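PDB 4UUC: ankyrin repeat and SOCS box protein 11 from Homo sapiens, which recognises substrates such as BIK, DIRAS2 and RPN1 for a cullin-5-RING E3 ubiquitin ligase, directing their ubiquitination and proteasomal degradation. Local coordinates for residues 11-15 / 43-49. Coordinates in Å, arbitrary orientation, origin at the centre of the assembly. Residues are numbered along the deposited sequence.
Sequences AAAQG and EACLGGH
Between ankyrin repeats 1 and 2, the first helices pack side by side, roughly parallel, at their C-terminal ends, bridged by the inter-repeat histidine familiar from ankyrin domains. CA to CA, Ala-12 lies 4.6 Å from Ala-44 and Ala-13 4.8 Å from Glu-43. Alanine suits so close an approach: Ala-12 CB meets Ala-44 CB at 4.0 Å, and Ala-44 CA offers a CA-H...O contact to Ala-12 O at 3.5 Å. Gly-15 (phi/psi 75/35) and Gly-48 (73/29) end their helices in Schellman motifs, whose positive phi favours glycine. At the N-cap of helix 50-58, His-49 (chi1 m, chi2 near -51°) brings NE2 to Ala-13 O for a weak hydrogen bond (3.0 Å). Gly-15 CA lies over the His-49 ring face, 3.4 Å from its centroid (CH-pi); a CB on Gly-15 or Gly-47 would hit the imidazole. Glu-43 OE1 lies 3.4 Å from Ala-13 CB; OE2 salt-bridges Arg-5. Leu-20 of helix 17-26 packs against Ala-12, while Cys-45 and Leu-46 face helix 73-80 of the next repeat.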
loop_
_atom_site.group_PDB
_atom_site.type_symbol
_atom_site.label_atom_id
_atom_site.label_comp_id
_atom_site.label_asym_id
_atom_site.label_seq_id
_atom_site.Cartn_x
_atom_site.Cartn_y
_atom_site.Cartn_z
ATOM N N ALA A 11 -17.399 -16.308 10.084
ATOM C CA ALA A 11 -16.955 -17.320 9.127
ATOM C C ALA A 11 -16.006 -16.682 8.115
ATOM O O ALA A 11 -14.964 -17.247 7.772
ATOM C CB ALA A 11 -18.137 -17.962 8.421
ATOM N N ALA A 12 -16.362 -15.488 7.655
ATOM C CA ALA A 12 -15.539 -14.768 6.688
ATOM C C ALA A 12 -14.183 -14.384 7.274
ATOM O O ALA A 12 -13.155 -14.498 6.603
ATOM C CB ALA A 12 -16.269 -13.527 6.199
ATOM N N ALA A 13 -14.177 -13.921 8.519
ATOM C CA ALA A 13 -12.939 -13.494 9.164
ATOM C C ALA A 13 -11.969 -14.664 9.338
ATOM O O ALA A 13 -10.757 -14.502 9.186
ATOM C CB ALA A 13 -13.239 -12.860 10.510
ATOM N N GLN A 14 -12.515 -15.834 9.657
ATOM C CA GLN A 14 -11.713 -17.027 9.927
ATOM C C GLN A 14 -11.282 -17.764 8.665
ATOM O O GLN A 14 -10.394 -18.609 8.718
ATOM C CB GLN A 14 -12.489 -18.001 10.817
ATOM C CG GLN A 14 -12.790 -17.484 12.213
ATOM C CD GLN A 14 -11.553 -17.353 13.071
ATOM O OE1 GLN A 14 -10.624 -18.154 12.969
ATOM N NE2 GLN A 14 -11.534 -16.335 13.925
ATOM N N GLY A 15 -11.925 -17.464 7.542
ATOM C CA GLY A 15 -11.643 -18.168 6.304
ATOM C C GLY A 15 -12.251 -19.560 6.312
ATOM O O GLY A 15 -11.677 -20.512 5.779
ATOM N N GLU A 43 -14.267 -8.324 6.081
ATOM C CA GLU A 43 -13.541 -9.223 6.973
ATOM C C GLU A 43 -12.818 -10.339 6.210
ATOM O O GLU A 43 -11.688 -10.683 6.554
ATOM C CB GLU A 43 -14.491 -9.813 8.019
ATOM C CG GLU A 43 -15.200 -8.725 8.827
ATOM C CD GLU A 43 -15.299 -8.998 10.320
ATOM O OE1 GLU A 43 -14.422 -9.692 10.880
ATOM O OE2 GLU A 43 -16.265 -8.499 10.942
ATOM N N ALA A 44 -13.447 -10.895 5.178
ATOM C CA ALA A 44 -12.776 -11.903 4.353
ATOM C C ALA A 44 -11.520 -11.323 3.706
ATOM O O ALA A 44 -10.478 -11.969 3.662
ATOM C CB ALA A 44 -13.711 -12.442 3.279
ATOM N N CYS A 45 -11.616 -10.102 3.197
ATOM C CA CYS A 45 -10.483 -9.508 2.496
ATOM C C CYS A 45 -9.357 -9.141 3.464
ATOM O O CYS A 45 -8.184 -9.252 3.121
ATOM C CB CYS A 45 -10.938 -8.283 1.704
ATOM S SG CYS A 45 -11.932 -8.718 0.261
ATOM N N LEU A 46 -9.712 -8.725 4.677
ATOM C CA LEU A 46 -8.710 -8.393 5.683
ATOM C C LEU A 46 -7.946 -9.644 6.108
ATOM O O LEU A 46 -6.770 -9.570 6.463
ATOM C CB LEU A 46 -9.362 -7.722 6.899
ATOM C CG LEU A 46 -8.392 -7.161 7.943
ATOM C CD1 LEU A 46 -7.499 -6.068 7.360
ATOM C CD2 LEU A 46 -9.155 -6.632 9.145
ATOM N N GLY A 47 -8.619 -10.792 6.056
ATOM C CA GLY A 47 -8.000 -12.063 6.380
ATOM C C GLY A 47 -7.306 -12.706 5.192
ATOM O O GLY A 47 -6.628 -13.722 5.343
ATOM N N GLY A 48 -7.469 -12.116 4.009
ATOM C CA GLY A 48 -6.864 -12.645 2.797
ATOM C C GLY A 48 -7.534 -13.913 2.289
ATOM O O GLY A 48 -6.892 -14.748 1.646
ATOM N N HIS A 49 -8.829 -14.057 2.560
ATOM C CA HIS A 49 -9.546 -15.288 2.235
ATOM C C HIS A 49 -10.297 -15.161 0.905
ATOM O O HIS A 49 -11.466 -14.778 0.867
ATOM C CB HIS A 49 -10.507 -15.645 3.375
ATOM C CG HIS A 49 -9.846 -15.711 4.717
ATOM N ND1 HIS A 49 -8.711 -16.456 4.949
ATOM C CD2 HIS A 49 -10.157 -15.122 5.897
ATOM C CE1 HIS A 49 -8.352 -16.325 6.215
ATOM N NE2 HIS A 49 -9.215 -15.522 6.813
#